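Dextranase (Pseudarthrobacter oxydans, PDB 6NZS) catalyses the endohydrolysis of (1->6)-alpha-D-glucosidic linkages in dextran, as a glycoside hydrolase of family 49. Local coordinates at residues S210-A215 against N223-E228; G217-L222 against Y237-D242; W253-P258 against K277-G282; Y261-F266 against G286-Y291; C312-Q317 against P337-F342. All blocks are in the same frame, centred on the assembly; numbering follows the deposited sequence.

Contact 1 (S210-A215 against N223-E228); sequences SIHYPA and NAVTEE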
# COMPACT_ATOMS: atom_id res chain seq x y z
N SER A 210 10.05 -4.78 30.95
CA SER A 210 11.49 -4.80 30.73
C SER A 210 11.79 -4.48 29.27
O SER A 210 11.05 -4.91 28.37
CB SER A 210 12.08 -6.15 31.12
OG SER A 210 11.47 -7.21 30.41
N ILE A 211 12.87 -3.74 29.03
CA ILE A 211 13.20 -3.24 27.70
C ILE A 211 14.62 -3.64 27.32
O ILE A 211 15.57 -3.41 28.09
CB ILE A 211 13.05 -1.71 27.61
CG1 ILE A 211 11.63 -1.28 27.94
CG2 ILE A 211 13.43 -1.24 26.21
CD1 ILE A 211 11.45 0.22 28.00
N HIS A 212 14.78 -4.20 26.13
CA HIS A 212 16.07 -4.37 25.48
C HIS A 212 16.24 -3.27 24.44
O HIS A 212 15.37 -3.07 23.59
CB HIS A 212 16.13 -5.74 24.80
CG HIS A 212 17.35 -5.92 23.95
ND1 HIS A 212 18.62 -6.06 24.48
CD2 HIS A 212 17.50 -5.99 22.60
CE1 HIS A 212 19.49 -6.20 23.50
NE2 HIS A 212 18.84 -6.16 22.35
N TYR A 213 17.37 -2.55 24.51
CA TYR A 213 17.69 -1.49 23.56
C TYR A 213 18.84 -1.96 22.68
O TYR A 213 20.00 -1.95 23.12
CB TYR A 213 18.12 -0.22 24.30
CG TYR A 213 17.11 0.39 25.24
CD1 TYR A 213 17.10 0.04 26.59
CD2 TYR A 213 16.20 1.34 24.79
CE1 TYR A 213 16.19 0.61 27.46
CE2 TYR A 213 15.30 1.91 25.65
CZ TYR A 213 15.30 1.55 26.98
OH TYR A 213 14.39 2.12 27.84
N PRO A 214 18.59 -2.37 21.44
CA PRO A 214 19.71 -2.77 20.58
C PRO A 214 20.65 -1.61 20.32
O PRO A 214 20.24 -0.45 20.23
CB PRO A 214 19.01 -3.22 19.29
CG PRO A 214 17.64 -3.60 19.71
CD PRO A 214 17.28 -2.65 20.83
N ALA A 215 21.94 -1.92 20.23
CA ALA A 215 22.92 -0.94 19.80
C ALA A 215 22.88 -0.82 18.28
O ALA A 215 22.52 -1.77 17.58
CB ALA A 215 24.32 -1.35 20.23
N ASN A 223 16.65 -13.17 18.67
CA ASN A 223 15.91 -14.38 18.99
C ASN A 223 16.07 -14.78 20.45
O ASN A 223 15.20 -15.48 20.99
CB ASN A 223 16.34 -15.56 18.11
CG ASN A 223 16.01 -15.35 16.64
OD1 ASN A 223 15.64 -14.26 16.20
ND2 ASN A 223 16.14 -16.42 15.86
N ALA A 224 17.15 -14.36 21.11
CA ALA A 224 17.44 -14.78 22.47
C ALA A 224 17.29 -13.66 23.49
O ALA A 224 17.80 -13.78 24.61
CB ALA A 224 18.84 -15.40 22.56
N VAL A 225 16.63 -12.56 23.14
CA VAL A 225 16.35 -11.52 24.13
C VAL A 225 15.37 -12.05 25.16
O VAL A 225 14.44 -12.81 24.84
CB VAL A 225 15.86 -10.21 23.49
CG1 VAL A 225 16.90 -9.66 22.52
CG2 VAL A 225 14.53 -10.41 22.80
N THR A 226 15.56 -11.66 26.42
CA THR A 226 14.69 -12.09 27.50
C THR A 226 13.74 -11.01 27.98
O THR A 226 12.87 -11.30 28.81
CB THR A 226 15.52 -12.59 28.69
OG1 THR A 226 16.48 -11.59 29.04
CG2 THR A 226 16.24 -13.89 28.33
N GLU A 227 13.87 -9.78 27.48
CA GLU A 227 13.01 -8.70 27.92
C GLU A 227 11.66 -8.75 27.19
O GLU A 227 11.45 -9.53 26.25
CB GLU A 227 13.70 -7.35 27.69
CG GLU A 227 14.90 -7.10 28.60
CD GLU A 227 16.21 -7.67 28.07
OE1 GLU A 227 16.21 -8.32 27.01
OE2 GLU A 227 17.24 -7.47 28.74
N GLU A 228 10.74 -7.90 27.64
CA GLU A 228 9.39 -7.87 27.09
C GLU A 228 9.25 -6.94 25.89
O GLU A 228 8.32 -7.11 25.09
CB GLU A 228 8.41 -7.39 28.16
CG GLU A 228 8.22 -8.35 29.33
CD GLU A 228 7.35 -7.73 30.40
OE1 GLU A 228 7.87 -6.93 31.19
OE2 GLU A 228 6.13 -8.02 30.42
O HOH W 1 18.24 -4.48 28.55
O HOH W 2 19.25 -6.28 27.18
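At the first coil of the parallel beta-solenoid, Ser210 and Glu228 join the start of strand 211-212 to the loop that leads into its parallel neighbour, strand 229-232. Ser210 OG accepts the backbone N of Glu228 at 2.9 Å; its first torsion sets it between its own N and carbonyl carbon, on the side of the loop. The same N-H leans weakly on Ser210 O, 3.1 Å from Glu228 N. In return, Ser210 N gives a fairly straight bond (156°) to Glu228 OE1 at 3.1 Å, on the anti side of that oxygen and tilted from the carboxylate plane. Glu228 OE2 has a partner outside the two segments and a long, weak ion pair with Lys252.

Further along, His212 carries the packing. With CG anti to the backbone N (chi1 172°), its ring stands where Val225 CG1 lies over one face, 3.7 Å from His212 CD2, offset toward the rim. The two side chains cross at about a right angle. Glu227 bends at chi2, turning CD toward His212; OE1 lies 3.4 Å from His212 CB, and the carboxylate plane is turned 29° from the imidazole. Two waters bridge the segments here. One, in the plane of the imidazole, sits 2.8 Å from His212 ND1 and donates to Glu227 OE2; the other donates to both Ile211 O and that same OE2, which thus takes two water protons. Glu227 O and Val225 O both accept the side-chain ND2 of Asn250, on the way to strand 253-256. The loop is thus fastened beside strand 211-212, part of this family's parallel beta-solenoid.

Contact 2 (G217-L222 against Y237-D242); sequences GEVTNL and YSMGSD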
# COMPACT_ATOMS: atom_id res chain seq x y z
N GLY A 217 24.07 -0.87 14.51
CA GLY A 217 24.90 -1.84 13.83
C GLY A 217 24.20 -3.16 13.61
O GLY A 217 22.97 -3.21 13.49
N GLU A 218 24.97 -4.25 13.56
CA GLU A 218 24.40 -5.57 13.34
C GLU A 218 23.49 -5.96 14.50
O GLU A 218 23.86 -5.83 15.67
CB GLU A 218 25.53 -6.59 13.20
CG GLU A 218 25.06 -8.03 13.16
CD GLU A 218 26.22 -9.03 13.08
OE1 GLU A 218 27.38 -8.61 13.23
OE2 GLU A 218 25.94 -10.23 12.89
N VAL A 219 22.29 -6.42 14.17
CA VAL A 219 21.32 -6.91 15.15
C VAL A 219 20.88 -8.29 14.69
O VAL A 219 19.91 -8.44 13.94
CB VAL A 219 20.13 -5.96 15.34
CG1 VAL A 219 20.57 -4.72 16.08
CG2 VAL A 219 19.53 -5.54 14.00
N THR A 220 21.61 -9.32 15.12
CA THR A 220 21.29 -10.69 14.76
C THR A 220 21.06 -11.55 16.00
O THR A 220 21.02 -12.78 15.89
CB THR A 220 22.39 -11.29 13.89
OG1 THR A 220 23.66 -11.08 14.52
CG2 THR A 220 22.40 -10.61 12.51
N ASN A 221 20.89 -10.92 17.16
CA ASN A 221 20.78 -11.62 18.44
C ASN A 221 19.39 -11.51 19.05
O ASN A 221 19.20 -11.86 20.22
CB ASN A 221 21.82 -11.07 19.41
CG ASN A 221 21.64 -9.58 19.70
OD1 ASN A 221 20.94 -8.88 18.96
ND2 ASN A 221 22.27 -9.10 20.76
N LEU A 222 18.40 -11.05 18.28
CA LEU A 222 17.10 -10.76 18.86
C LEU A 222 16.31 -12.01 19.23
O LEU A 222 15.36 -11.91 20.02
CB LEU A 222 16.28 -9.86 17.93
CG LEU A 222 16.90 -8.48 17.66
CD1 LEU A 222 15.98 -7.67 16.75
CD2 LEU A 222 17.18 -7.73 18.95
N TYR A 237 20.19 0.12 12.07
CA TYR A 237 20.35 -1.25 12.53
C TYR A 237 20.22 -2.19 11.33
O TYR A 237 19.44 -1.93 10.41
CB TYR A 237 19.29 -1.61 13.58
CG TYR A 237 19.17 -0.56 14.68
CD1 TYR A 237 18.39 0.58 14.51
CD2 TYR A 237 19.85 -0.72 15.88
CE1 TYR A 237 18.30 1.54 15.51
CE2 TYR A 237 19.75 0.22 16.89
CZ TYR A 237 18.98 1.35 16.71
OH TYR A 237 18.90 2.28 17.72
N SER A 238 20.98 -3.29 11.34
CA SER A 238 21.07 -4.19 10.19
C SER A 238 20.93 -5.63 10.65
O SER A 238 21.74 -6.11 11.45
CB SER A 238 22.41 -4.00 9.47
OG SER A 238 22.59 -5.01 8.49
N MET A 239 19.93 -6.34 10.12
CA MET A 239 19.79 -7.77 10.36
C MET A 239 20.54 -8.62 9.36
O MET A 239 20.81 -9.80 9.63
CB MET A 239 18.31 -8.18 10.36
CG MET A 239 17.51 -7.69 11.57
SD MET A 239 15.89 -8.48 11.67
CE MET A 239 14.99 -7.28 12.66
N GLY A 240 20.90 -8.05 8.21
CA GLY A 240 21.58 -8.78 7.15
C GLY A 240 20.61 -9.47 6.21
O GLY A 240 19.40 -9.58 6.46
N SER A 241 21.15 -9.95 5.09
CA SER A 241 20.33 -10.65 4.11
C SER A 241 19.94 -12.05 4.54
O SER A 241 19.04 -12.64 3.92
CB SER A 241 21.09 -10.74 2.78
OG SER A 241 22.27 -11.51 2.94
N ASP A 242 20.56 -12.60 5.58
CA ASP A 242 20.43 -14.01 5.92
C ASP A 242 19.91 -14.22 7.34
O ASP A 242 20.17 -15.25 7.96
CB ASP A 242 21.74 -14.76 5.70
CG ASP A 242 22.90 -14.19 6.50
OD1 ASP A 242 22.76 -13.10 7.10
OD2 ASP A 242 23.96 -14.85 6.55
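Gly217 and Tyr237 open a short parallel beta ladder between successive coils of the solenoid, strand 217-218 lying beside the end of strand 235-238. Gly217 O accepts Ser238 N at 2.9 Å, and the CA-H of Tyr237 approaches the same oxygen. The positive phi of Gly217 (111°) would jam a CB against the preceding carbonyl oxygen. Glu218 points its CB to the face that also carries Ser238, whose OG is bonded to Gln288 NE2 rather than to anything across the ladder; the glutamate chain is extended beyond CG.

Val219 then closes the ladder: its N donates to Ser238 O at 2.8 Å, nearly straight at 167°. CG2 lies 3.4 Å from Ser238 O, 3.8 Å from Met239 CG and 4.0 Å from Tyr237 CB, while CG1 lies beside Tyr237 CD2; the phenol oxygen of that tyrosine is bonded to Lys233 O. Val219 O is buried here without a polar partner.

At Thr220 the strand pairing has ended, and the side chain works in two directions. Its first torsion (51°) sets OG1 between the backbone N and the carbonyl carbon and CG2 anti to the carbonyl carbon. OG1 donates back to Glu218 OE2 at 2.9 Å, from above the carboxylate plane, whereas CG2 rests 3.4 Å from Met239 O. An alanine here would probably leave the Glu218 carboxylate free to swing and open a small gap beside the Met239 carbonyl. Leu222 finishes the segment inside the coil, where Phe266 and Ala245 pack against both it and Met239; across the contact, Leu222 CD1 lies 4.2 Å from Met239 CE.

Contact 3 (W253-P258 against K277-G282); sequences WVYLAP and KVTGYG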
# COMPACT_ATOMS: atom_id res chain seq x y z
N TRP A 253 6.22 -6.34 22.41
CA TRP A 253 6.22 -5.00 21.83
C TRP A 253 7.55 -4.76 21.13
O TRP A 253 8.61 -4.95 21.73
CB TRP A 253 6.04 -3.98 22.96
CG TRP A 253 5.63 -2.58 22.57
CD1 TRP A 253 5.76 -1.97 21.35
CD2 TRP A 253 5.03 -1.62 23.44
NE1 TRP A 253 5.27 -0.68 21.42
CE2 TRP A 253 4.81 -0.45 22.69
CE3 TRP A 253 4.65 -1.64 24.79
CZ2 TRP A 253 4.23 0.69 23.24
CZ3 TRP A 253 4.08 -0.51 25.34
CH2 TRP A 253 3.87 0.64 24.57
N VAL A 254 7.49 -4.36 19.86
CA VAL A 254 8.64 -3.84 19.13
C VAL A 254 8.35 -2.37 18.82
O VAL A 254 7.30 -2.05 18.27
CB VAL A 254 8.91 -4.63 17.84
CG1 VAL A 254 9.94 -3.91 16.98
CG2 VAL A 254 9.38 -6.04 18.20
N TYR A 255 9.27 -1.49 19.22
CA TYR A 255 9.10 -0.05 19.06
C TYR A 255 10.22 0.49 18.19
O TYR A 255 11.40 0.27 18.49
CB TYR A 255 9.09 0.66 20.42
CG TYR A 255 8.96 2.16 20.27
CD1 TYR A 255 7.77 2.73 19.84
CD2 TYR A 255 10.03 3.00 20.53
CE1 TYR A 255 7.64 4.09 19.67
CE2 TYR A 255 9.91 4.38 20.38
CZ TYR A 255 8.72 4.92 19.94
OH TYR A 255 8.60 6.28 19.77
N LEU A 256 9.86 1.20 17.13
CA LEU A 256 10.81 1.86 16.24
C LEU A 256 10.65 3.36 16.45
O LEU A 256 9.66 3.95 16.00
CB LEU A 256 10.55 1.50 14.77
CG LEU A 256 10.41 0.02 14.40
CD1 LEU A 256 10.28 -0.11 12.89
CD2 LEU A 256 11.59 -0.78 14.89
N ALA A 257 11.61 3.98 17.11
CA ALA A 257 11.51 5.40 17.40
C ALA A 257 11.52 6.19 16.09
O ALA A 257 12.05 5.73 15.08
CB ALA A 257 12.69 5.85 18.25
N PRO A 258 10.95 7.40 16.10
CA PRO A 258 11.16 8.29 14.96
C PRO A 258 12.65 8.52 14.80
O PRO A 258 13.35 8.85 15.76
CB PRO A 258 10.44 9.58 15.37
CG PRO A 258 10.31 9.50 16.86
CD PRO A 258 10.21 8.05 17.20
N LYS A 277 2.20 -5.42 20.14
CA LYS A 277 2.33 -4.06 19.63
C LYS A 277 3.56 -3.97 18.74
O LYS A 277 4.64 -4.43 19.12
CB LYS A 277 2.47 -3.04 20.77
CG LYS A 277 1.20 -2.84 21.58
CD LYS A 277 1.40 -1.81 22.70
CE LYS A 277 0.08 -1.52 23.40
NZ LYS A 277 0.24 -0.66 24.60
N VAL A 278 3.39 -3.37 17.57
CA VAL A 278 4.50 -2.92 16.75
C VAL A 278 4.18 -1.46 16.45
O VAL A 278 3.21 -1.19 15.73
CB VAL A 278 4.64 -3.73 15.46
CG1 VAL A 278 5.73 -3.13 14.57
CG2 VAL A 278 4.95 -5.20 15.79
N THR A 279 4.92 -0.53 17.06
CA THR A 279 4.56 0.88 16.98
C THR A 279 5.80 1.72 16.76
O THR A 279 6.93 1.25 16.87
CB THR A 279 3.83 1.36 18.24
OG1 THR A 279 4.73 1.33 19.36
CG2 THR A 279 2.63 0.47 18.54
N GLY A 280 5.56 2.98 16.43
CA GLY A 280 6.59 4.01 16.35
C GLY A 280 6.77 4.53 14.93
O GLY A 280 6.55 3.82 13.94
N TYR A 281 7.21 5.78 14.83
CA TYR A 281 7.37 6.45 13.54
C TYR A 281 8.73 6.19 12.89
O TYR A 281 9.26 7.08 12.21
CB TYR A 281 7.13 7.94 13.70
CG TYR A 281 5.70 8.35 14.01
CD1 TYR A 281 4.64 7.92 13.22
CD2 TYR A 281 5.43 9.20 15.07
CE1 TYR A 281 3.34 8.34 13.48
CE2 TYR A 281 4.14 9.61 15.34
CZ TYR A 281 3.10 9.18 14.55
OH TYR A 281 1.82 9.62 14.82
N GLY A 282 9.31 5.00 13.07
CA GLY A 282 10.54 4.62 12.40
C GLY A 282 10.29 3.83 11.12
O GLY A 282 9.16 3.68 10.65
O HOH W 3 6.71 7.04 17.96
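Thr279 OG1 has two polar partners: it accepts the indole N-H of Trp253, NE1 lying 2.9 Å away, and it is also hydrogen-bonded to Leu202 O. The indole bond is straight (165°), lies in the ring plane and would restrain the rotation of the indole. Thr279 OG1 reaches this spot because its first torsion (67°) places it between the backbone N and the carbonyl carbon; from there it also meets the edge of the Tyr255 ring, 3.4 Å from CD1.

Lys277 covers a face of the same indole. Its chain is extended beyond CG and traverses the ring: CB lies 3.5 Å from Trp253 CD1, CD stands directly over the centre of the six-membered ring, and NZ, 4.2 Å from that ring's centroid, makes an off-centre cation-pi contact. The ammonium is also hydrogen-bonded to Arg201 O.

In the backbone, strands 253-256 and 275-279 run parallel in adjacent coils of the beta-solenoid; the axes of 253-256 and 277-279 are 4.7 Å apart at 1°. Lys277 O takes Val254 N, Val254 O takes Thr279 N, and Thr279 O takes Leu256 N at 2.9 Å. Trp253, Tyr255, Lys277 and Thr279 form one face of this ladder. Val254 and Val278 sit side by side on the other, and both touch Phe268.

Beyond the ladder the chains stay close through glycines. A CB on Gly280 would collide with Leu256 O and Tyr255 CE1, and one on Gly282 with Ala257 O and Leu256 CB. Gly282 N makes a weak bond to Leu256 O, and Pro258 CB packs 4.1 Å from Tyr281 CB.

Contact 4 (Y261-F266 against G286-Y291); sequences YVKGAF and GEQYVY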
# COMPACT_ATOMS: atom_id res chain seq x y z
N TYR A 261 16.02 3.44 11.84
CA TYR A 261 15.98 2.79 10.53
C TYR A 261 16.51 1.38 10.72
O TYR A 261 17.70 1.19 10.97
CB TYR A 261 16.83 3.57 9.52
CG TYR A 261 16.60 3.18 8.07
CD1 TYR A 261 17.24 2.08 7.51
CD2 TYR A 261 15.75 3.92 7.26
CE1 TYR A 261 17.04 1.74 6.19
CE2 TYR A 261 15.54 3.59 5.93
CZ TYR A 261 16.19 2.50 5.40
OH TYR A 261 15.98 2.17 4.08
N VAL A 262 15.62 0.40 10.64
CA VAL A 262 15.95 -1.00 10.87
C VAL A 262 15.84 -1.74 9.55
O VAL A 262 14.75 -1.82 8.96
CB VAL A 262 15.01 -1.62 11.92
CG1 VAL A 262 15.34 -3.10 12.10
CG2 VAL A 262 15.12 -0.87 13.24
N LYS A 263 16.96 -2.30 9.08
CA LYS A 263 16.94 -3.20 7.94
C LYS A 263 16.71 -4.61 8.48
O LYS A 263 17.56 -5.15 9.19
CB LYS A 263 18.27 -3.12 7.19
CG LYS A 263 18.64 -1.70 6.80
CD LYS A 263 19.97 -1.64 6.09
CE LYS A 263 20.33 -0.19 5.78
NZ LYS A 263 21.47 -0.11 4.83
N GLY A 264 15.54 -5.18 8.18
CA GLY A 264 15.19 -6.48 8.74
C GLY A 264 13.69 -6.73 8.66
O GLY A 264 12.97 -6.08 7.90
N ALA A 265 13.25 -7.70 9.46
CA ALA A 265 11.86 -8.17 9.48
C ALA A 265 11.64 -8.87 10.81
O ALA A 265 12.59 -9.29 11.47
CB ALA A 265 11.55 -9.10 8.31
N PHE A 266 10.37 -8.99 11.20
CA PHE A 266 10.03 -9.52 12.52
C PHE A 266 8.97 -10.59 12.39
O PHE A 266 7.96 -10.41 11.70
CB PHE A 266 9.51 -8.43 13.46
CG PHE A 266 10.57 -7.46 13.89
CD1 PHE A 266 11.45 -7.78 14.91
CD2 PHE A 266 10.67 -6.22 13.29
CE1 PHE A 266 12.43 -6.89 15.31
CE2 PHE A 266 11.65 -5.32 13.69
CZ PHE A 266 12.53 -5.66 14.70
N GLY A 286 13.07 -3.95 4.11
CA GLY A 286 13.48 -5.27 3.67
C GLY A 286 14.52 -5.26 2.57
O GLY A 286 14.70 -6.27 1.88
N GLU A 287 15.22 -4.13 2.43
CA GLU A 287 16.12 -3.90 1.31
C GLU A 287 17.23 -4.94 1.19
O GLU A 287 17.75 -5.17 0.09
CB GLU A 287 16.73 -2.50 1.43
CG GLU A 287 17.69 -2.34 2.61
CD GLU A 287 17.96 -0.88 2.91
OE1 GLU A 287 17.04 -0.19 3.42
OE2 GLU A 287 19.09 -0.41 2.65
N GLN A 288 17.64 -5.56 2.31
CA GLN A 288 18.74 -6.52 2.26
C GLN A 288 18.30 -7.90 1.77
O GLN A 288 19.17 -8.71 1.43
CB GLN A 288 19.42 -6.65 3.62
CG GLN A 288 19.94 -5.33 4.16
CD GLN A 288 20.63 -5.45 5.51
OE1 GLN A 288 20.09 -6.01 6.46
NE2 GLN A 288 21.83 -4.89 5.61
N TYR A 289 17.01 -8.17 1.72
CA TYR A 289 16.52 -9.49 1.34
C TYR A 289 16.32 -9.57 -0.16
O TYR A 289 15.84 -8.62 -0.79
CB TYR A 289 15.20 -9.81 2.05
CG TYR A 289 15.28 -9.79 3.56
CD1 TYR A 289 16.08 -10.71 4.24
CD2 TYR A 289 14.56 -8.87 4.30
CE1 TYR A 289 16.17 -10.70 5.61
CE2 TYR A 289 14.63 -8.86 5.68
CZ TYR A 289 15.44 -9.77 6.33
OH TYR A 289 15.51 -9.74 7.70
N VAL A 290 16.70 -10.72 -0.74
CA VAL A 290 16.43 -10.99 -2.14
C VAL A 290 14.93 -11.20 -2.34
O VAL A 290 14.20 -11.59 -1.41
CB VAL A 290 17.24 -12.22 -2.59
CG1 VAL A 290 16.72 -13.49 -1.90
CG2 VAL A 290 17.22 -12.38 -4.10
N TYR A 291 14.45 -10.92 -3.55
CA TYR A 291 13.09 -11.28 -3.93
C TYR A 291 12.83 -12.74 -3.59
O TYR A 291 13.64 -13.61 -3.92
CB TYR A 291 12.94 -11.10 -5.44
CG TYR A 291 11.60 -11.52 -6.02
CD1 TYR A 291 10.41 -10.95 -5.57
CD2 TYR A 291 11.52 -12.47 -7.04
CE1 TYR A 291 9.19 -11.31 -6.11
CE2 TYR A 291 10.31 -12.83 -7.59
CZ TYR A 291 9.14 -12.25 -7.13
OH TYR A 291 7.94 -12.62 -7.69
O HOH W 4 21.69 -1.84 3.15
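Tyr261 and Glu287 meet tip to tip, and this is the tight end of the contact. Tyr261 OH donates to Glu287 OE1 at 2.7 Å, nearly in line with the C-O bond, with the phenol ring and the carboxylate turned 82° from each other. OE1 is gripped a second time by Ser285 OG. Glu287 rises from a type I beta turn, Gly286 to Tyr289, which follows strand 283-285 of the solenoid; its first torsion (67°) sends CG toward strand 260-263.

Toward the other oxygen the grip slackens. Lys263 NZ forms a salt bridge with Glu287 OE2, but the hydrogen bond in it is weak at 3.2 Å, and the ammonium is bonded also to Gly27 O and Glu30 O. Gln288 crosses the lysine at about a right angle, OE1 3.5 Å from Lys263 CB, its amide held by Gly240 N and Ser238 OG. Glu287 and Gln288 are partly exposed, unlike the strand residues they meet. At the far end, Tyr289 packs without a polar bond across the contact: its OH, bonded to Tyr243 O, lies 3.4 Å from Gly264 CA, and CE2 lies 4.1 Å from Ala265 CB.

An alanine in place of Glu287 would probably leave the Tyr261 hydroxyl without its acceptor and the buried Lys263 without its countercharge. With one carboxylate and two carbonyls around it, Lys263 is likely to remain protonated, tying the solenoid turn to the N-terminal region.

Contact 5 (C312-Q317 against P337-F342); sequences CVKMLQ and PPYHSF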
# COMPACT_ATOMS: atom_id res chain seq x y z
N CYS A 312 8.53 -17.84 2.58
CA CYS A 312 9.32 -16.67 2.23
C CYS A 312 9.20 -15.61 3.31
O CYS A 312 8.18 -15.50 3.99
CB CYS A 312 8.89 -16.14 0.87
SG CYS A 312 9.79 -16.97 -0.45
N VAL A 313 10.28 -14.83 3.46
CA VAL A 313 10.34 -13.80 4.50
C VAL A 313 9.19 -12.82 4.35
O VAL A 313 8.97 -12.25 3.27
CB VAL A 313 11.70 -13.08 4.45
CG1 VAL A 313 11.72 -11.89 5.43
CG2 VAL A 313 12.83 -14.04 4.75
N LYS A 314 8.44 -12.63 5.43
CA LYS A 314 7.41 -11.61 5.52
C LYS A 314 7.96 -10.48 6.38
O LYS A 314 8.79 -10.70 7.26
CB LYS A 314 6.16 -12.19 6.18
CG LYS A 314 5.74 -13.56 5.63
CD LYS A 314 5.24 -13.46 4.20
CE LYS A 314 4.43 -14.70 3.79
NZ LYS A 314 5.24 -15.95 3.92
N MET A 315 7.51 -9.25 6.11
CA MET A 315 8.03 -8.15 6.91
C MET A 315 7.53 -8.24 8.35
O MET A 315 8.29 -7.97 9.29
CB MET A 315 7.68 -6.80 6.27
CG MET A 315 8.37 -6.57 4.92
SD MET A 315 10.18 -6.60 4.98
CE MET A 315 10.50 -5.16 6.00
N LEU A 316 6.27 -8.63 8.54
CA LEU A 316 5.66 -8.80 9.85
C LEU A 316 4.79 -10.04 9.81
O LEU A 316 3.94 -10.18 8.93
CB LEU A 316 4.81 -7.59 10.22
CG LEU A 316 5.55 -6.27 10.41
CD1 LEU A 316 4.54 -5.13 10.52
CD2 LEU A 316 6.46 -6.31 11.63
N GLN A 317 4.98 -10.93 10.79
CA GLN A 317 4.19 -12.15 10.86
C GLN A 317 3.84 -12.45 12.31
O GLN A 317 4.68 -12.26 13.20
CB GLN A 317 4.92 -13.35 10.24
CG GLN A 317 4.21 -14.68 10.47
CD GLN A 317 4.73 -15.78 9.58
OE1 GLN A 317 5.37 -15.52 8.56
NE2 GLN A 317 4.45 -17.03 9.94
N PRO A 337 9.76 -4.38 0.70
CA PRO A 337 9.54 -5.77 1.08
C PRO A 337 10.00 -6.71 -0.03
O PRO A 337 9.88 -6.39 -1.22
CB PRO A 337 8.02 -5.85 1.27
CG PRO A 337 7.48 -4.77 0.40
CD PRO A 337 8.49 -3.66 0.46
N PRO A 338 10.55 -7.87 0.33
CA PRO A 338 10.91 -8.89 -0.67
C PRO A 338 9.76 -9.83 -1.02
O PRO A 338 9.90 -10.62 -1.97
CB PRO A 338 12.02 -9.67 0.03
CG PRO A 338 11.61 -9.63 1.48
CD PRO A 338 11.03 -8.24 1.68
N TYR A 339 8.65 -9.74 -0.30
CA TYR A 339 7.50 -10.64 -0.46
C TYR A 339 6.30 -9.96 0.21
O TYR A 339 6.27 -8.74 0.33
CB TYR A 339 7.86 -12.03 0.10
CG TYR A 339 6.98 -13.16 -0.40
CD1 TYR A 339 6.98 -13.52 -1.74
CD2 TYR A 339 6.16 -13.88 0.47
CE1 TYR A 339 6.19 -14.56 -2.21
CE2 TYR A 339 5.37 -14.92 0.01
CZ TYR A 339 5.39 -15.25 -1.33
OH TYR A 339 4.60 -16.29 -1.81
N HIS A 340 5.33 -10.76 0.67
CA HIS A 340 4.14 -10.18 1.30
C HIS A 340 4.53 -9.37 2.53
O HIS A 340 5.45 -9.73 3.27
CB HIS A 340 3.15 -11.25 1.75
CG HIS A 340 2.65 -12.14 0.66
ND1 HIS A 340 1.87 -13.25 0.91
CD2 HIS A 340 2.81 -12.09 -0.69
CE1 HIS A 340 1.57 -13.85 -0.23
NE2 HIS A 340 2.13 -13.17 -1.21
N SER A 341 3.77 -8.29 2.77
CA SER A 341 4.06 -7.41 3.90
C SER A 341 3.68 -8.03 5.24
O SER A 341 4.39 -7.86 6.23
CB SER A 341 3.35 -6.06 3.72
OG SER A 341 1.93 -6.20 3.69
N PHE A 342 2.55 -8.74 5.30
CA PHE A 342 1.94 -8.98 6.60
C PHE A 342 1.08 -10.24 6.52
O PHE A 342 0.30 -10.39 5.58
CB PHE A 342 1.06 -7.77 6.96
CG PHE A 342 0.38 -7.89 8.29
CD1 PHE A 342 -0.84 -8.53 8.40
CD2 PHE A 342 0.99 -7.39 9.43
CE1 PHE A 342 -1.45 -8.67 9.63
CE2 PHE A 342 0.37 -7.53 10.67
CZ PHE A 342 -0.84 -8.17 10.76
O HOH W 5 8.21 -9.46 2.69
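Lys314 and Tyr339 lie side by side, pointing the same way, where two neighbouring coils of the beta-solenoid turn into strands 316-320 and 342-346. From the backbone, Lys314 CB first passes 3.9 Å from His340 O. The chain then bends at chi2 (-69°), bringing CD to the edge of the Tyr339 ring, in its plane and equally close to His340 CB. CE continues along that rim, 3.8 Å from Tyr339 CD2. A second bend, at chi4 (-58°), turns NZ back to its own segment, where it donates to Cys312 O at 3.0 Å; NZ also bonds His309 O.

The Tyr339 ring is covered on both faces. Cys312 CB lies over one, 3.6 Å from Tyr339 CD2, and Cys312 SG, tied to Cys308 by a disulfide, makes a sulfur-aromatic contact 4.6 Å from the centroid of the Tyr339 ring. The opposite face is covered by the imidazole of His340, offset toward the rim.

Further on, Met315, bent at chi2 and chi3, packs against two prolines. CG sits 3.7 Å from Pro337 CB, and SD reaches Pro338 CD. The parallel ladder then begins: Leu316 N donates to Ser341 O at 3.1 Å, and Leu316 CB packs beside Phe342 CD2, both side chains on the face that meets Leu329.

Ahead of this ladder a water bridges the two backbones, donating to Val313 O and His340 O while accepting a weak bond from Tyr339 N, 3.0 Å away.

How the contacts relate
Contact 1 closes the first loop from the N-terminal side, and contact 2, whose first segment lies within that loop, crosses it; Pro214 packs on Val219 where they touch. Contact 3 opens after both have closed and is crossed in turn by contact 4, the two meeting through Val254 with Phe266 and Leu256 with Val262. No contact nests within another. Contact 4 also adjoins contact 2, since strands 235-238 and 260-263 are neighbours, with a probable hydrogen bond from Met239 N to Lys263 O. Contact 5 closes the last loop in series, its centre about 9 Å from that of contact 4, with Met315 and Gln317 paired to Phe266. Together they bind successive coils at the N-terminal end of the solenoid.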